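Local structure of EmrA (Aquifex aeolicus, 4TKO) at residues A[12-18]-A[255-261]; A[271-277]-A[289-295]; A[229-235]-A[246-251]; A[46-51]-A[220-224]. The protein serves as the periplasmic adaptor of a major facilitator superfamily multidrug efflux pump and probably helps to move xenobiotics out of the cell. One frame throughout, in Å; residues are numbered along the deposited sequence.

Contact 1: A[12-18]-A[255-261]; sequences AVFVKAD and SFYVEVL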
# COMPACT_ATOMS: atom_id res chain seq x y z
N ALA A 12 6.05 -21.08 -56.70
CA ALA A 12 6.86 -20.13 -55.95
C ALA A 12 5.98 -19.46 -54.90
O ALA A 12 5.57 -18.29 -55.06
CB ALA A 12 7.50 -19.10 -56.89
N VAL A 13 5.67 -20.19 -53.83
CA VAL A 13 4.76 -19.67 -52.82
C VAL A 13 5.39 -19.68 -51.42
O VAL A 13 5.95 -20.69 -50.96
CB VAL A 13 3.39 -20.45 -52.80
CG1 VAL A 13 3.32 -21.48 -53.93
CG2 VAL A 13 3.15 -21.12 -51.46
N PHE A 14 5.30 -18.54 -50.74
CA PHE A 14 5.85 -18.44 -49.38
C PHE A 14 4.79 -17.95 -48.44
O PHE A 14 4.21 -16.88 -48.68
CB PHE A 14 7.05 -17.51 -49.33
CG PHE A 14 8.07 -17.81 -50.38
CD1 PHE A 14 7.91 -17.32 -51.68
CD2 PHE A 14 9.15 -18.63 -50.10
CE1 PHE A 14 8.82 -17.62 -52.65
CE2 PHE A 14 10.06 -18.92 -51.06
CZ PHE A 14 9.91 -18.42 -52.34
N VAL A 15 4.52 -18.73 -47.40
CA VAL A 15 3.67 -18.24 -46.33
C VAL A 15 4.46 -17.21 -45.50
O VAL A 15 5.54 -17.48 -44.96
CB VAL A 15 3.15 -19.41 -45.44
CG1 VAL A 15 2.35 -18.91 -44.29
CG2 VAL A 15 2.30 -20.35 -46.27
N LYS A 16 3.91 -16.00 -45.41
CA LYS A 16 4.58 -14.93 -44.68
C LYS A 16 3.69 -14.31 -43.61
O LYS A 16 2.48 -14.54 -43.59
CB LYS A 16 5.05 -13.84 -45.66
CG LYS A 16 5.97 -14.36 -46.76
CD LYS A 16 6.89 -13.28 -47.29
CE LYS A 16 7.90 -12.85 -46.24
NZ LYS A 16 8.84 -11.82 -46.77
N ALA A 17 4.30 -13.54 -42.72
CA ALA A 17 3.58 -12.90 -41.63
C ALA A 17 3.86 -11.41 -41.57
O ALA A 17 5.01 -10.99 -41.39
CB ALA A 17 3.94 -13.56 -40.30
N ASP A 18 2.82 -10.60 -41.72
CA ASP A 18 2.95 -9.15 -41.65
C ASP A 18 3.33 -8.69 -40.25
O ASP A 18 4.40 -8.11 -40.05
CB ASP A 18 1.65 -8.47 -42.09
CG ASP A 18 1.69 -8.05 -43.55
OD1 ASP A 18 2.79 -7.76 -44.06
OD2 ASP A 18 0.61 -7.99 -44.18
N SER A 255 -2.56 -12.50 -39.15
CA SER A 255 -1.49 -11.77 -39.83
C SER A 255 -1.02 -12.49 -41.09
O SER A 255 -0.53 -11.85 -42.03
CB SER A 255 -0.28 -11.57 -38.91
OG SER A 255 -0.61 -10.72 -37.84
N PHE A 256 -1.18 -13.81 -41.12
CA PHE A 256 -0.70 -14.61 -42.23
C PHE A 256 -1.28 -14.26 -43.61
O PHE A 256 -2.49 -13.99 -43.78
CB PHE A 256 -0.99 -16.09 -41.96
CG PHE A 256 -0.12 -16.71 -40.92
CD1 PHE A 256 1.27 -16.73 -41.07
CD2 PHE A 256 -0.68 -17.32 -39.80
CE1 PHE A 256 2.09 -17.34 -40.11
CE2 PHE A 256 0.13 -17.94 -38.85
CZ PHE A 256 1.52 -17.94 -39.01
N TYR A 257 -0.39 -14.29 -44.60
CA TYR A 257 -0.77 -14.21 -46.00
C TYR A 257 0.16 -15.07 -46.81
O TYR A 257 1.19 -15.55 -46.31
CB TYR A 257 -0.75 -12.78 -46.52
CG TYR A 257 0.62 -12.14 -46.52
CD1 TYR A 257 1.19 -11.70 -45.34
CD2 TYR A 257 1.33 -11.96 -47.70
CE1 TYR A 257 2.41 -11.11 -45.31
CE2 TYR A 257 2.58 -11.36 -47.68
CZ TYR A 257 3.12 -10.94 -46.48
OH TYR A 257 4.35 -10.34 -46.41
N VAL A 258 -0.20 -15.28 -48.07
CA VAL A 258 0.67 -16.04 -48.95
C VAL A 258 1.29 -15.08 -49.93
O VAL A 258 0.61 -14.17 -50.43
CB VAL A 258 -0.09 -17.14 -49.68
CG1 VAL A 258 0.80 -17.80 -50.72
CG2 VAL A 258 -0.60 -18.16 -48.68
N GLU A 259 2.59 -15.26 -50.14
CA GLU A 259 3.30 -14.44 -51.10
C GLU A 259 3.71 -15.32 -52.26
O GLU A 259 4.34 -16.37 -52.10
CB GLU A 259 4.52 -13.77 -50.48
CG GLU A 259 5.25 -12.80 -51.42
CD GLU A 259 6.74 -12.63 -51.08
OE1 GLU A 259 7.25 -11.49 -51.22
OE2 GLU A 259 7.40 -13.62 -50.68
N VAL A 260 3.33 -14.87 -53.44
CA VAL A 260 3.58 -15.64 -54.65
C VAL A 260 4.48 -14.84 -55.57
O VAL A 260 4.25 -13.65 -55.78
CB VAL A 260 2.26 -16.00 -55.34
CG1 VAL A 260 2.50 -16.68 -56.65
CG2 VAL A 260 1.45 -16.91 -54.42
N LEU A 261 5.54 -15.47 -56.05
CA LEU A 261 6.43 -14.84 -57.04
C LEU A 261 6.04 -15.30 -58.43
O LEU A 261 6.36 -16.42 -58.84
CB LEU A 261 7.90 -15.18 -56.78
CG LEU A 261 8.35 -14.54 -55.48
CD1 LEU A 261 9.84 -14.63 -55.34
CD2 LEU A 261 7.87 -13.08 -55.44

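Contact 2: A[271-277]-A[289-295]; sequences KVGNKAY and EGVVEEI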
# COMPACT_ATOMS: atom_id res chain seq x y z
N LYS A 271 -5.34 -9.74 -61.34
CA LYS A 271 -5.72 -8.43 -60.86
C LYS A 271 -6.22 -8.44 -59.41
O LYS A 271 -6.79 -9.43 -58.95
CB LYS A 271 -6.78 -7.86 -61.81
CG LYS A 271 -7.47 -6.60 -61.33
CD LYS A 271 -8.96 -6.85 -61.08
CE LYS A 271 -9.64 -7.48 -62.29
NZ LYS A 271 -11.03 -7.91 -61.94
N VAL A 272 -5.97 -7.36 -58.69
CA VAL A 272 -6.44 -7.26 -57.32
C VAL A 272 -7.92 -7.59 -57.26
O VAL A 272 -8.72 -7.09 -58.06
CB VAL A 272 -6.21 -5.86 -56.72
CG1 VAL A 272 -6.96 -5.72 -55.41
CG2 VAL A 272 -4.73 -5.60 -56.51
N GLY A 273 -8.28 -8.45 -56.32
CA GLY A 273 -9.66 -8.85 -56.14
C GLY A 273 -9.92 -10.28 -56.58
O GLY A 273 -10.92 -10.89 -56.20
N ASN A 274 -9.00 -10.82 -57.38
CA ASN A 274 -9.23 -12.12 -57.98
C ASN A 274 -9.08 -13.25 -56.99
O ASN A 274 -8.24 -13.20 -56.09
CB ASN A 274 -8.29 -12.33 -59.17
CG ASN A 274 -8.74 -11.57 -60.40
OD1 ASN A 274 -9.40 -10.53 -60.30
ND2 ASN A 274 -8.40 -12.09 -61.56
N LYS A 275 -9.91 -14.27 -57.15
CA LYS A 275 -9.84 -15.48 -56.33
C LYS A 275 -8.47 -16.10 -56.45
O LYS A 275 -7.75 -15.86 -57.41
CB LYS A 275 -10.90 -16.50 -56.75
CG LYS A 275 -12.21 -16.41 -55.98
CD LYS A 275 -11.98 -16.73 -54.52
CE LYS A 275 -13.22 -17.27 -53.85
NZ LYS A 275 -12.89 -17.68 -52.46
N ALA A 276 -8.11 -16.92 -55.46
CA ALA A 276 -6.87 -17.65 -55.52
C ALA A 276 -6.99 -18.86 -54.62
O ALA A 276 -7.81 -18.87 -53.70
CB ALA A 276 -5.71 -16.78 -55.10
N TYR A 277 -6.16 -19.86 -54.88
CA TYR A 277 -6.29 -21.17 -54.26
C TYR A 277 -4.93 -21.75 -53.91
O TYR A 277 -4.06 -21.90 -54.78
CB TYR A 277 -7.08 -22.09 -55.18
CG TYR A 277 -8.46 -21.53 -55.46
CD1 TYR A 277 -9.48 -21.67 -54.52
CD2 TYR A 277 -8.75 -20.83 -56.62
CE1 TYR A 277 -10.73 -21.14 -54.74
CE2 TYR A 277 -10.01 -20.29 -56.85
CZ TYR A 277 -11.00 -20.46 -55.90
OH TYR A 277 -12.25 -19.94 -56.11
N GLU A 289 -7.73 -20.58 -49.39
CA GLU A 289 -8.49 -19.86 -50.39
C GLU A 289 -8.37 -18.37 -50.12
O GLU A 289 -8.37 -17.94 -48.96
CB GLU A 289 -9.94 -20.34 -50.35
CG GLU A 289 -10.91 -19.67 -51.29
CD GLU A 289 -12.29 -20.35 -51.25
OE1 GLU A 289 -12.32 -21.60 -51.14
OE2 GLU A 289 -13.32 -19.64 -51.33
N GLY A 290 -8.23 -17.57 -51.17
CA GLY A 290 -8.12 -16.14 -50.96
C GLY A 290 -8.28 -15.29 -52.19
O GLY A 290 -8.58 -15.80 -53.28
N VAL A 291 -8.08 -14.00 -52.01
CA VAL A 291 -8.07 -13.04 -53.10
C VAL A 291 -6.74 -12.30 -53.20
O VAL A 291 -5.99 -12.20 -52.23
CB VAL A 291 -9.16 -11.96 -52.96
CG1 VAL A 291 -10.49 -12.50 -53.42
CG2 VAL A 291 -9.20 -11.46 -51.53
N VAL A 292 -6.49 -11.75 -54.38
CA VAL A 292 -5.29 -10.98 -54.62
C VAL A 292 -5.40 -9.62 -53.94
O VAL A 292 -6.26 -8.81 -54.30
CB VAL A 292 -5.06 -10.82 -56.10
CG1 VAL A 292 -3.69 -10.23 -56.36
CG2 VAL A 292 -5.18 -12.19 -56.76
N GLU A 293 -4.53 -9.38 -52.96
CA GLU A 293 -4.58 -8.16 -52.17
C GLU A 293 -3.79 -7.04 -52.86
O GLU A 293 -4.26 -5.90 -52.91
CB GLU A 293 -4.04 -8.41 -50.75
CG GLU A 293 -4.25 -7.26 -49.76
CD GLU A 293 -3.99 -7.66 -48.31
OE1 GLU A 293 -3.48 -8.77 -48.05
OE2 GLU A 293 -4.29 -6.85 -47.41
N GLU A 294 -2.62 -7.36 -53.40
CA GLU A 294 -1.84 -6.36 -54.13
C GLU A 294 -0.74 -6.95 -55.01
O GLU A 294 -0.30 -8.08 -54.81
CB GLU A 294 -1.23 -5.35 -53.15
CG GLU A 294 0.08 -5.78 -52.51
CD GLU A 294 0.73 -4.63 -51.74
OE1 GLU A 294 1.34 -4.89 -50.68
OE2 GLU A 294 0.62 -3.47 -52.20
N ILE A 295 -0.32 -6.17 -56.00
CA ILE A 295 0.76 -6.57 -56.90
C ILE A 295 1.81 -5.48 -57.00
O ILE A 295 1.49 -4.35 -57.37
CB ILE A 295 0.27 -6.85 -58.32
CG1 ILE A 295 -0.98 -7.72 -58.29
CG2 ILE A 295 1.39 -7.49 -59.12
CD1 ILE A 295 -1.50 -8.04 -59.66

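Contact 3: A[229-235]-A[246-251]; sequences VVAKRFI and PAFALV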
# COMPACT_ATOMS: atom_id res chain seq x y z
N VAL A 229 1.09 -18.23 -32.97
CA VAL A 229 2.00 -19.35 -33.19
C VAL A 229 3.44 -18.88 -33.04
O VAL A 229 3.79 -17.75 -33.41
CB VAL A 229 1.78 -20.01 -34.58
CG1 VAL A 229 0.30 -20.14 -34.85
CG2 VAL A 229 2.39 -19.19 -35.66
N VAL A 230 4.29 -19.75 -32.50
CA VAL A 230 5.67 -19.37 -32.24
C VAL A 230 6.46 -19.36 -33.53
O VAL A 230 6.76 -20.40 -34.10
CB VAL A 230 6.34 -20.30 -31.23
CG1 VAL A 230 7.73 -19.82 -30.95
CG2 VAL A 230 5.53 -20.34 -29.97
N ALA A 231 6.80 -18.16 -33.96
CA ALA A 231 7.48 -17.92 -35.22
C ALA A 231 8.99 -18.08 -35.10
O ALA A 231 9.64 -18.41 -36.09
CB ALA A 231 7.13 -16.52 -35.73
N LYS A 232 9.52 -17.82 -33.91
CA LYS A 232 10.96 -17.95 -33.64
C LYS A 232 11.19 -18.20 -32.16
O LYS A 232 10.41 -17.78 -31.31
CB LYS A 232 11.73 -16.70 -34.08
CG LYS A 232 11.66 -16.41 -35.59
CD LYS A 232 13.05 -16.42 -36.25
CE LYS A 232 12.96 -16.62 -37.78
NZ LYS A 232 12.88 -18.09 -38.14
N ARG A 233 12.27 -18.91 -31.85
CA ARG A 233 12.70 -19.08 -30.47
C ARG A 233 14.17 -18.72 -30.34
O ARG A 233 15.03 -19.34 -30.95
CB ARG A 233 12.48 -20.52 -29.99
CG ARG A 233 13.13 -20.77 -28.65
CD ARG A 233 12.57 -21.99 -27.95
NE ARG A 233 13.07 -23.22 -28.54
CZ ARG A 233 14.26 -23.76 -28.27
NH1 ARG A 233 15.07 -23.17 -27.41
NH2 ARG A 233 14.63 -24.87 -28.88
N PHE A 234 14.46 -17.72 -29.52
CA PHE A 234 15.81 -17.20 -29.45
C PHE A 234 16.58 -17.75 -28.28
O PHE A 234 17.76 -17.47 -28.13
CB PHE A 234 15.79 -15.68 -29.36
CG PHE A 234 15.15 -15.01 -30.51
CD1 PHE A 234 15.75 -15.02 -31.76
CD2 PHE A 234 13.94 -14.35 -30.37
CE1 PHE A 234 15.15 -14.39 -32.83
CE2 PHE A 234 13.35 -13.71 -31.44
CZ PHE A 234 13.95 -13.74 -32.67
N ILE A 235 15.92 -18.52 -27.43
CA ILE A 235 16.55 -18.89 -26.17
C ILE A 235 16.65 -20.38 -25.97
O ILE A 235 15.86 -21.16 -26.49
CB ILE A 235 15.80 -18.30 -24.95
CG1 ILE A 235 14.34 -18.76 -24.99
CG2 ILE A 235 15.89 -16.80 -24.96
CD1 ILE A 235 13.55 -18.49 -23.73
N PRO A 246 14.42 -10.23 -26.41
CA PRO A 246 13.52 -11.13 -27.14
C PRO A 246 13.80 -12.62 -26.89
O PRO A 246 14.92 -13.10 -27.06
CB PRO A 246 13.81 -10.77 -28.60
CG PRO A 246 14.31 -9.37 -28.56
CD PRO A 246 15.15 -9.33 -27.31
N ALA A 247 12.76 -13.34 -26.50
CA ALA A 247 12.82 -14.76 -26.24
C ALA A 247 12.11 -15.56 -27.34
O ALA A 247 12.64 -16.56 -27.82
CB ALA A 247 12.21 -15.07 -24.87
N PHE A 248 10.90 -15.13 -27.71
CA PHE A 248 10.17 -15.71 -28.84
C PHE A 248 9.62 -14.63 -29.74
O PHE A 248 9.53 -13.45 -29.35
CB PHE A 248 9.00 -16.59 -28.40
CG PHE A 248 9.37 -17.67 -27.42
CD1 PHE A 248 9.56 -17.37 -26.08
CD2 PHE A 248 9.51 -18.98 -27.84
CE1 PHE A 248 9.90 -18.36 -25.19
CE2 PHE A 248 9.85 -19.97 -26.95
CZ PHE A 248 10.04 -19.67 -25.63
N ALA A 249 9.23 -15.04 -30.94
CA ALA A 249 8.36 -14.23 -31.77
C ALA A 249 6.98 -14.91 -31.90
O ALA A 249 6.91 -16.10 -32.17
CB ALA A 249 8.97 -14.01 -33.11
N LEU A 250 5.92 -14.16 -31.67
CA LEU A 250 4.57 -14.71 -31.75
C LEU A 250 3.82 -14.07 -32.89
O LEU A 250 3.81 -12.85 -33.04
CB LEU A 250 3.81 -14.49 -30.46
CG LEU A 250 2.79 -15.58 -30.15
CD1 LEU A 250 3.48 -16.91 -30.07
CD2 LEU A 250 2.09 -15.26 -28.85
N VAL A 251 3.19 -14.91 -33.71
CA VAL A 251 2.44 -14.44 -34.86
C VAL A 251 0.95 -14.53 -34.60
O VAL A 251 0.43 -15.56 -34.16
CB VAL A 251 2.80 -15.25 -36.12
CG1 VAL A 251 1.85 -14.91 -37.29
CG2 VAL A 251 4.24 -15.00 -36.50

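Contact 4: A[46-51]-A[220-224]; sequences EALAKL and TVLIA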
# COMPACT_ATOMS: atom_id res chain seq x y z
N GLU A 46 -0.77 -19.13 -21.69
CA GLU A 46 0.14 -20.26 -21.59
C GLU A 46 1.55 -19.82 -21.22
O GLU A 46 2.01 -18.75 -21.65
CB GLU A 46 0.19 -21.05 -22.90
CG GLU A 46 -1.10 -21.75 -23.30
CD GLU A 46 -0.87 -22.87 -24.31
OE1 GLU A 46 -1.56 -22.88 -25.34
OE2 GLU A 46 -0.00 -23.74 -24.07
N ALA A 47 2.24 -20.66 -20.44
CA ALA A 47 3.66 -20.43 -20.18
C ALA A 47 4.46 -20.90 -21.37
O ALA A 47 4.19 -21.96 -21.94
CB ALA A 47 4.11 -21.15 -18.94
N LEU A 48 5.45 -20.10 -21.76
CA LEU A 48 6.30 -20.43 -22.88
C LEU A 48 7.65 -20.85 -22.36
O LEU A 48 8.28 -21.74 -22.93
CB LEU A 48 6.45 -19.24 -23.83
CG LEU A 48 5.14 -18.57 -24.25
CD1 LEU A 48 5.42 -17.33 -25.05
CD2 LEU A 48 4.25 -19.51 -25.04
N ALA A 49 8.08 -20.22 -21.27
CA ALA A 49 9.40 -20.49 -20.72
C ALA A 49 9.51 -19.96 -19.31
O ALA A 49 8.64 -19.24 -18.85
CB ALA A 49 10.44 -19.87 -21.58
N LYS A 50 10.59 -20.30 -18.62
CA LYS A 50 10.67 -19.96 -17.21
C LYS A 50 12.11 -19.70 -16.78
O LYS A 50 13.03 -20.37 -17.25
CB LYS A 50 10.05 -21.09 -16.38
CG LYS A 50 10.26 -21.00 -14.89
CD LYS A 50 10.53 -22.39 -14.31
CE LYS A 50 9.83 -22.58 -12.97
NZ LYS A 50 8.35 -22.71 -13.14
N LEU A 51 12.29 -18.71 -15.91
CA LEU A 51 13.61 -18.39 -15.37
C LEU A 51 13.79 -19.00 -13.97
O LEU A 51 12.83 -19.29 -13.27
CB LEU A 51 13.83 -16.89 -15.32
CG LEU A 51 13.73 -16.09 -16.63
CD1 LEU A 51 13.98 -14.60 -16.40
CD2 LEU A 51 14.70 -16.61 -17.68
N THR A 220 9.07 -14.23 -13.70
CA THR A 220 10.07 -15.19 -14.14
C THR A 220 9.42 -16.23 -15.04
O THR A 220 10.12 -16.99 -15.70
CB THR A 220 10.79 -15.88 -12.97
OG1 THR A 220 9.83 -16.49 -12.11
CG2 THR A 220 11.62 -14.88 -12.18
N VAL A 221 8.10 -16.24 -15.08
CA VAL A 221 7.44 -17.07 -16.07
C VAL A 221 6.91 -16.24 -17.22
O VAL A 221 6.04 -15.40 -17.06
CB VAL A 221 6.28 -17.89 -15.47
CG1 VAL A 221 5.66 -18.76 -16.56
CG2 VAL A 221 6.78 -18.78 -14.34
N LEU A 222 7.47 -16.49 -18.39
CA LEU A 222 7.03 -15.86 -19.62
C LEU A 222 5.70 -16.42 -20.14
O LEU A 222 5.67 -17.53 -20.67
CB LEU A 222 8.12 -16.02 -20.68
CG LEU A 222 7.83 -15.43 -22.05
CD1 LEU A 222 7.37 -13.97 -21.92
CD2 LEU A 222 9.05 -15.51 -22.91
N ILE A 223 4.61 -15.67 -20.01
CA ILE A 223 3.33 -16.18 -20.50
C ILE A 223 2.92 -15.44 -21.75
O ILE A 223 3.35 -14.31 -21.97
CB ILE A 223 2.20 -16.08 -19.44
CG1 ILE A 223 1.69 -14.66 -19.30
CG2 ILE A 223 2.66 -16.61 -18.10
CD1 ILE A 223 0.51 -14.54 -18.37
N ALA A 224 2.09 -16.08 -22.58
CA ALA A 224 1.72 -15.53 -23.88
C ALA A 224 0.63 -14.47 -23.76
O ALA A 224 -0.40 -14.70 -23.14
CB ALA A 224 1.27 -16.63 -24.81

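Contact 1: A[12-18]-A[255-261]
Lys16 lies across its antiparallel neighbours Tyr257 and Glu259, and each part of its chain finds a different partner. Its CB sits over one face of the Tyr257 ring, 4.0 Å from the centroid, in a CH-pi contact. Tyr257 makes this possible by placing CG between its backbone N and carbonyl carbon (chi1 64°), which swings the ring across to the opposite strand. Beyond CB, Lys16 CG meets Glu259 CB at 4.0 Å, and the nearly straight chi2 (-154°) brings Lys16 CD to 3.4 Å from Glu259 OE2. A bend at chi3 (68°) then turns CE and NZ onward, and Lys16 NZ ends 4.5 Å from Glu259 OE2, too far for a salt bridge. The poorly ordered side chain of Asp18 also approaches the Tyr257 ring. Asp18 OD2 forms a salt bridge with Lys325 NZ, and that lysine also makes a cation-pi contact with Tyr257.

Five backbone hydrogen bonds tie strands 13-17 and 256-261 together. The other face of the sheet carries Val13, Val15, Ala17, Phe256, Val258 and Val260; there Val15 CG1 touches Phe256 CD1 at 4.0 Å. Strand 256-263 is part of the AaeA-like beta-barrel region, and strand 7-24 pairs with it. The valine-rich face therefore joins the apolar interior, whereas the opposite charges of Lys16 and Glu259 probably attract only loosely on the more exposed face.

Contact 2: A[271-277]-A[289-295]
Val292 holds CG1 anti to its backbone N (chi1 -170°), which leaves CG2 beside that N and 3.3 Å from Asn274 O, the same oxygen that accepts the bond from Val292 N. In Glu289, CG is likewise anti to the backbone N (chi1 178°), and the extended chain runs alongside Tyr277, the two pointing the same way. Glu289 CG lies 3.8 Å from Tyr277 CE1, with the carboxylate plane 59° from the ring. Lys275 crosses toward the same carboxylate and is modelled as its ion pair, but their charged atoms stand too close for the geometry to be trusted. These residues belong to the beta hairpin of strands 275-280 and 288-295 in the AaeA-like beta-barrel region. A type II turn, Lys271 to Asn274, leads into the first strand, and the positive phi of Gly273 suits glycine at its third position. Gly273 N bonds to Val292 O at 2.9 Å. Farther along, Gly290 N bonds to Ala276 O at the same length. Asn274 ND2 turns to Arg347 O and Thr349 OG1 instead. On the other side of strand 288-295, Glu293 and Glu294 both face Lys325 in a classic beta bulge.

Contact 3: A[229-235]-A[246-251]
Strands 229-233 and 246-251 pair antiparallel through a classic beta bulge in which Ala231 and Lys232 both face Ala249: Ala231 N gives a bond to Ala249 O (2.7 Å), and Ala249 N gives one to Lys232 O (3.0 Å). The Phe248 ring gathers the side chains of one face. Val230 CG1 meets its edge near the ring plane, 3.7 Å from Phe248 CD2. Arg233 runs alongside the ring, pointing the same way, and its CD comes 3.5 Å from Phe248 CE2. Because CG of Arg233 is anti to the backbone N (chi1 170°) and the chain bends only at chi3, its aliphatic part lies by the ring while NE goes on to a salt bridge with Asp37. Ile235 approaches at about a right angle, its CD1 3.9 Å from Phe248 CE1. Elsewhere, Ala231 CB packs on Val251 CG2, and Phe234 CD2 rests 4.0 Å from Pro246 CB. The pair belongs to the CzcB-like barrel-sandwich hybrid. Strand 7-24 borders 246-251 through backbone bonds of Ala247, Phe248 and Leu250, strand 41-42 borders 228-233, and Phe248 packs against Leu48 and Ala49 of strand 47-51.

Contact 4: A[46-51]-A[220-224]
Leu48 N meets the flat peptide group of Leu222 at its carbonyl end, approaching Leu222 O almost head-on with a C=O...N angle of 176°. This antiparallel pair lies in the barrel-sandwich hybrid at the root of the long helical hairpin: strand 47-51 leads into helix 54-68, and helix 202-218 returns into strand 221-223. The contact therefore brings the two ends of the hairpin together at the domain.

Peptide groups make the other bonds of the pairing as well. Ala224 N bonds to Glu46 O at 2.8 Å. Leu222 N also bonds to Ala49 O, but this link is bent, with an N-H...O angle of 140°, and looser than the straighter one from Leu48 N (167°). A fourth bond, from Leu51 N to Thr220 O, closes the pairing at the end nearest the helices. Thr220 OG1 turns back to Ile217 O at the end of the returning helix, and the carboxylate of Glu46 is taken by Lys36 and the backbone N of Lys43.

On one face of the sheet, Ala47 CB touches Val221 CG1 at 3.7 Å, a branch placed anti to the backbone N of Val221. Lys50 CG crosses toward the other branch of the same valine, 4.2 Å from Val221 CG2. On the opposite face, Leu222 packs on Phe248 and Ala247 of strand 246-251. Leu48 also reaches Ala224, where CD2 of the leucine lies 4.2 Å from CB of the alanine.

Contact 3 is the most buried of the four; the others mix buried and exposed residues. Contacts 1 and 3 reach the same large sheet and meet where Phe256 packs on Val229 and Val251, joining barrel to hybrid. Contacts 3 and 4 share a core at Phe248, although contact 4 belongs to a separate four-stranded sheet. Contact 2 shares the large sheet with contact 1, their centres about 12 Å apart, but does not touch it. Charged side chains accompany contacts 1 and 2 in the barrel, while aliphatic and aromatic packing dominates contact 3, and contact 4 relies chiefly on backbone bonds beside the helical hairpin.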